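Local atomic coordinates of lipopolysaccharide core heptose(I) kinase WaaP (Pseudomonas aeruginosa, PDB entry 6DFL), a protein that phosphorylates the first heptose of the lipopolysaccharide inner core with ATP and also acts as a protein-tyrosine kinase that autophosphorylates. Residues Gln80-Met93 against Leu184-Asp196. Sequence-based numbering, arbitrary orientation.
Sequences QAIRRLHEAGVATM and LSVIDLHRAQTRD
The guanidinium of R84 carries T194 CG2 over one face, 3.3 Å above its plane and nearer the group's outside than its centre, while the R195 carbonyl lies at its edge. There NH2 gives R195 O a weak hydrogen bond of 3.4 Å. D196 OD1 approaches obliquely, far from the guanidinium plane, so its pairing with NH2 is one of charges alone; R84 NH1 also pairs with E87 OE1, a second salt bridge, making a small network. R84 gets there by setting CG anti to its own backbone N (chi1 177°) and then bending twice, which folds the chain over the T194 methyl.

One turn back, A81 CB presses on A192 CB at 3.5 Å, and L189 CB lies 4.0 Å from A81 CB. L85 and L189 meet tip to tip through their CD1 atoms; the L85 and V186 side chains cross at about a right angle, L85 CD1 touching V186 CG1. M154 and M150 of helix 137-156 extend this apolar patch.

After the Schellman motif at G89 the chain runs beside strand 184-186. V186 N donates to A91 O at 3.0 Å, and T92 OG1 returns a 2.8 Å bond to V186 O, gripping V186 through both its backbone polar groups. H86 NE2 bonds M93 O, linking this run to the helix, though the ring's exact placement is somewhat uncertain.

In this protein-kinase-like fold, helix 76-87 probably corresponds to the αC helix and I187-D188-L189 to the DFG motif; D188 lies close to D163, the probable catalytic aspartate, so the contact joins helix to active-site loop.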
loop_
_atom_site.group_PDB
_atom_site.type_symbol
_atom_site.label_atom_id
_atom_site.label_comp_id
_atom_site.label_asym_id
_atom_site.label_seq_id
_atom_site.Cartn_x
_atom_site.Cartn_y
_atom_site.Cartn_z
ATOM N N GLN A 80 9.595 -6.171 -16.171
ATOM C CA GLN A 80 8.284 -6.018 -16.786
ATOM C C GLN A 80 7.296 -5.386 -15.810
ATOM O O GLN A 80 6.393 -4.644 -16.229
ATOM C CB GLN A 80 7.778 -7.376 -17.283
ATOM C CG GLN A 80 8.356 -7.842 -18.612
ATOM C CD GLN A 80 7.995 -9.286 -18.926
ATOM O OE1 GLN A 80 7.259 -9.933 -18.172
ATOM N NE2 GLN A 80 8.519 -9.804 -20.041
ATOM N N ALA A 81 7.435 -5.660 -14.506
ATOM C CA ALA A 81 6.599 -4.956 -13.536
ATOM C C ALA A 81 6.908 -3.471 -13.550
ATOM O O ALA A 81 6.005 -2.633 -13.623
ATOM C CB ALA A 81 6.792 -5.518 -12.135
ATOM N N ILE A 82 8.193 -3.127 -13.475
ATOM C CA ILE A 82 8.582 -1.723 -13.511
ATOM C C ILE A 82 8.070 -1.065 -14.775
ATOM O O ILE A 82 7.577 0.067 -14.749
ATOM C CB ILE A 82 10.106 -1.593 -13.388
ATOM C CG1 ILE A 82 10.556 -2.032 -11.996
ATOM C CG2 ILE A 82 10.547 -0.170 -13.726
ATOM C CD1 ILE A 82 12.017 -1.841 -11.803
ATOM N N ARG A 83 8.151 -1.768 -15.901
ATOM C CA ARG A 83 7.725 -1.148 -17.148
ATOM C C ARG A 83 6.212 -0.978 -17.190
ATOM O O ARG A 83 5.717 0.065 -17.623
ATOM C CB ARG A 83 8.238 -1.966 -18.329
ATOM C CG ARG A 83 9.753 -1.836 -18.501
ATOM C CD ARG A 83 10.131 -0.927 -19.654
ATOM N NE ARG A 83 10.196 -1.718 -20.881
ATOM C CZ ARG A 83 10.696 -1.291 -22.037
ATOM N NH1 ARG A 83 11.185 -0.056 -22.135
ATOM N NH2 ARG A 83 10.709 -2.103 -23.093
ATOM N N ARG A 84 5.457 -1.979 -16.726
ATOM C CA ARG A 84 4.010 -1.822 -16.699
ATOM C C ARG A 84 3.594 -0.745 -15.712
ATOM O O ARG A 84 2.703 0.056 -16.014
ATOM C CB ARG A 84 3.305 -3.137 -16.364
ATOM C CG ARG A 84 1.775 -2.991 -16.252
ATOM C CD ARG A 84 1.033 -3.081 -17.640
ATOM N NE ARG A 84 0.952 -4.491 -18.071
ATOM C CZ ARG A 84 1.641 -4.982 -19.098
ATOM N NH1 ARG A 84 2.403 -4.146 -19.807
ATOM N NH2 ARG A 84 1.577 -6.283 -19.428
ATOM N N LEU A 85 4.223 -0.691 -14.535
ATOM C CA LEU A 85 3.819 0.312 -13.552
ATOM C C LEU A 85 4.078 1.724 -14.052
ATOM O O LEU A 85 3.338 2.647 -13.697
ATOM C CB LEU A 85 4.538 0.093 -12.232
ATOM C CG LEU A 85 4.027 -1.083 -11.423
ATOM C CD1 LEU A 85 4.587 -1.004 -10.019
ATOM C CD2 LEU A 85 2.509 -1.108 -11.422
ATOM N N HIS A 86 5.130 1.917 -14.852
ATOM C CA HIS A 86 5.380 3.226 -15.438
ATOM C C HIS A 86 4.288 3.588 -16.442
ATOM O O HIS A 86 3.766 4.708 -16.421
ATOM C CB HIS A 86 6.763 3.249 -16.091
ATOM C CG HIS A 86 7.889 3.474 -15.114
ATOM N ND1 HIS A 86 8.583 4.663 -15.039
ATOM C CD2 HIS A 86 8.436 2.665 -14.173
ATOM C CE1 HIS A 86 9.506 4.577 -14.097
ATOM N NE2 HIS A 86 9.434 3.375 -13.553
ATOM N N GLU A 87 3.916 2.648 -17.313
ATOM C CA GLU A 87 2.774 2.862 -18.196
ATOM C C GLU A 87 1.544 3.286 -17.406
ATOM O O GLU A 87 0.859 4.249 -17.773
ATOM C CB GLU A 87 2.484 1.591 -19.001
ATOM C CG GLU A 87 3.583 1.203 -19.994
ATOM C CD GLU A 87 3.431 -0.205 -20.529
ATOM O OE1 GLU A 87 2.275 -0.715 -20.614
ATOM O OE2 GLU A 87 4.484 -0.821 -20.846
ATOM N N ALA A 88 1.263 2.603 -16.296
ATOM C CA ALA A 88 0.044 2.816 -15.525
ATOM C C ALA A 88 0.126 3.986 -14.558
ATOM O O ALA A 88 -0.841 4.229 -13.826
ATOM C CB ALA A 88 -0.325 1.551 -14.756
ATOM N N GLY A 89 1.242 4.712 -14.533
ATOM C CA GLY A 89 1.359 5.847 -13.638
ATOM C C GLY A 89 1.549 5.520 -12.167
ATOM O O GLY A 89 1.243 6.366 -11.317
ATOM N N VAL A 90 2.040 4.320 -11.837
ATOM C CA VAL A 90 2.271 3.909 -10.458
ATOM C C VAL A 90 3.737 4.158 -10.131
ATOM O O VAL A 90 4.636 3.602 -10.778
ATOM C CB VAL A 90 1.912 2.432 -10.240
ATOM C CG1 VAL A 90 2.370 1.978 -8.880
ATOM C CG2 VAL A 90 0.440 2.238 -10.387
ATOM N N ALA A 91 3.970 4.965 -9.108
ATOM C CA ALA A 91 5.307 5.431 -8.796
ATOM C C ALA A 91 6.183 4.283 -8.271
ATOM O O ALA A 91 5.823 3.586 -7.320
ATOM C CB ALA A 91 5.189 6.567 -7.787
ATOM N N THR A 92 7.324 4.066 -8.911
ATOM C CA THR A 92 8.156 2.926 -8.565
ATOM C C THR A 92 9.598 3.251 -8.924
ATOM O O THR A 92 9.940 4.401 -9.223
ATOM C CB THR A 92 7.662 1.656 -9.269
ATOM O OG1 THR A 92 8.414 0.528 -8.807
ATOM C CG2 THR A 92 7.844 1.769 -10.755
HETATM N N MSE A 93 10.445 2.223 -8.876
HETATM C CA MSE A 93 11.837 2.365 -9.228
HETATM C C MSE A 93 11.959 2.711 -10.686
HETATM O O MSE A 93 11.066 2.435 -11.480
HETATM C CB MSE A 93 12.621 1.083 -8.943
HETATM C CG MSE A 93 12.779 0.745 -7.479
HETATM SE SE MSE A 93 12.701 -1.176 -7.290
HETATM C CE MSE A 93 14.356 -1.440 -6.210
ATOM N N LEU A 184 4.373 8.317 -2.410
ATOM C CA LEU A 184 4.840 6.968 -2.182
ATOM C C LEU A 184 5.502 6.432 -3.444
ATOM O O LEU A 184 5.280 6.938 -4.545
ATOM C CB LEU A 184 3.687 6.059 -1.752
ATOM C CG LEU A 184 3.029 6.447 -0.427
ATOM C CD1 LEU A 184 1.986 5.436 -0.018
ATOM C CD2 LEU A 184 4.066 6.618 0.682
ATOM N N SER A 185 6.379 5.439 -3.260
ATOM C CA SER A 185 6.853 4.592 -4.342
ATOM C C SER A 185 6.807 3.150 -3.869
ATOM O O SER A 185 7.167 2.853 -2.721
ATOM C CB SER A 185 8.271 4.946 -4.770
ATOM O OG SER A 185 8.356 6.294 -5.159
ATOM N N VAL A 186 6.345 2.266 -4.730
ATOM C CA VAL A 186 6.420 0.840 -4.447
ATOM C C VAL A 186 7.762 0.321 -4.952
ATOM O O VAL A 186 8.225 0.704 -6.034
ATOM C CB VAL A 186 5.245 0.084 -5.091
ATOM C CG1 VAL A 186 5.181 0.357 -6.606
ATOM C CG2 VAL A 186 5.350 -1.429 -4.794
ATOM N N ILE A 187 8.403 -0.534 -4.161
ATOM C CA ILE A 187 9.686 -1.082 -4.580
ATOM C C ILE A 187 9.625 -2.588 -4.467
ATOM O O ILE A 187 8.546 -3.157 -4.260
ATOM C CB ILE A 187 10.845 -0.523 -3.741
ATOM C CG1 ILE A 187 10.664 -0.955 -2.281
ATOM C CG2 ILE A 187 10.918 0.990 -3.871
ATOM C CD1 ILE A 187 11.920 -0.879 -1.437
ATOM N N ASP A 188 10.804 -3.216 -4.539
ATOM C CA ASP A 188 11.048 -4.645 -4.634
ATOM C C ASP A 188 10.034 -5.406 -5.455
ATOM O O ASP A 188 9.084 -5.969 -4.900
ATOM C CB ASP A 188 11.085 -5.320 -3.280
ATOM C CG ASP A 188 11.328 -6.810 -3.425
ATOM O OD1 ASP A 188 12.203 -7.175 -4.241
ATOM O OD2 ASP A 188 10.633 -7.616 -2.784
ATOM N N LEU A 189 10.252 -5.491 -6.760
ATOM C CA LEU A 189 9.346 -6.230 -7.621
ATOM C C LEU A 189 10.011 -7.490 -8.163
ATOM O O LEU A 189 9.647 -7.976 -9.238
ATOM C CB LEU A 189 8.857 -5.305 -8.733
ATOM C CG LEU A 189 8.060 -4.132 -8.144
ATOM C CD1 LEU A 189 8.049 -2.923 -9.033
ATOM C CD2 LEU A 189 6.646 -4.574 -7.880
ATOM N N HIS A 190 10.973 -8.039 -7.419
ATOM C CA HIS A 190 11.870 -9.035 -8.001
ATOM C C HIS A 190 11.129 -10.311 -8.386
ATOM O O HIS A 190 11.541 -10.996 -9.330
ATOM C CB HIS A 190 13.021 -9.335 -7.032
ATOM C CG HIS A 190 12.622 -10.212 -5.895
ATOM N ND1 HIS A 190 11.844 -9.764 -4.848
ATOM C CD2 HIS A 190 12.830 -11.527 -5.675
ATOM C CE1 HIS A 190 11.606 -10.763 -4.018
ATOM N NE2 HIS A 190 12.197 -11.843 -4.495
ATOM N N ARG A 191 10.025 -10.617 -7.694
ATOM C CA ARG A 191 9.097 -11.708 -7.992
ATOM C C ARG A 191 7.768 -11.251 -8.616
ATOM O O ARG A 191 6.822 -12.043 -8.660
ATOM C CB ARG A 191 8.733 -12.469 -6.718
ATOM C CG ARG A 191 9.823 -13.241 -6.068
ATOM C CD ARG A 191 9.201 -14.330 -5.213
ATOM N NE ARG A 191 8.464 -13.807 -4.071
ATOM C CZ ARG A 191 7.692 -14.551 -3.290
ATOM N NH1 ARG A 191 7.544 -15.844 -3.542
ATOM N NH2 ARG A 191 7.060 -13.995 -2.266
ATOM N N ALA A 192 7.646 -9.998 -9.032
ATOM C CA ALA A 192 6.367 -9.524 -9.522
ATOM C C ALA A 192 6.006 -10.182 -10.846
ATOM O O ALA A 192 6.843 -10.348 -11.743
ATOM C CB ALA A 192 6.377 -7.998 -9.695
ATOM N N GLN A 193 4.725 -10.508 -10.977
ATOM C CA GLN A 193 4.173 -11.089 -12.189
ATOM C C GLN A 193 3.340 -10.064 -12.951
ATOM O O GLN A 193 2.451 -9.406 -12.378
ATOM C CB GLN A 193 3.332 -12.303 -11.845
ATOM C CG GLN A 193 4.130 -13.327 -11.124
ATOM C CD GLN A 193 3.277 -14.470 -10.700
ATOM O OE1 GLN A 193 2.053 -14.316 -10.529
ATOM N NE2 GLN A 193 3.897 -15.639 -10.524
ATOM N N THR A 194 3.615 -9.968 -14.251
ATOM C CA THR A 194 3.008 -8.983 -15.121
ATOM C C THR A 194 2.202 -9.692 -16.188
ATOM O O THR A 194 2.758 -10.483 -16.965
ATOM C CB THR A 194 4.073 -8.122 -15.773
ATOM O OG1 THR A 194 4.922 -7.602 -14.753
ATOM C CG2 THR A 194 3.444 -7.000 -16.587
ATOM N N ARG A 195 0.908 -9.381 -16.238
ATOM C CA ARG A 195 0.001 -9.947 -17.217
ATOM C C ARG A 195 -0.843 -8.831 -17.779
ATOM O O ARG A 195 -0.707 -7.663 -17.392
ATOM C CB ARG A 195 -0.881 -11.031 -16.597
ATOM C CG ARG A 195 -0.136 -12.136 -15.893
ATOM C CD ARG A 195 -1.118 -12.970 -15.115
ATOM N NE ARG A 195 -0.486 -14.160 -14.564
ATOM C CZ ARG A 195 -0.045 -14.275 -13.313
ATOM N NH1 ARG A 195 -0.165 -13.261 -12.468
ATOM N NH2 ARG A 195 0.512 -15.419 -12.914
ATOM N N ASP A 196 -1.745 -9.187 -18.679
ATOM C CA ASP A 196 -2.690 -8.158 -19.065
ATOM C C ASP A 196 -3.815 -8.026 -18.055
ATOM O O ASP A 196 -4.343 -6.926 -17.891
ATOM C CB ASP A 196 -3.219 -8.405 -20.473
ATOM C CG ASP A 196 -2.300 -7.800 -21.548
ATOM O OD1 ASP A 196 -1.414 -6.954 -21.208
ATOM O OD2 ASP A 196 -2.480 -8.162 -22.738
#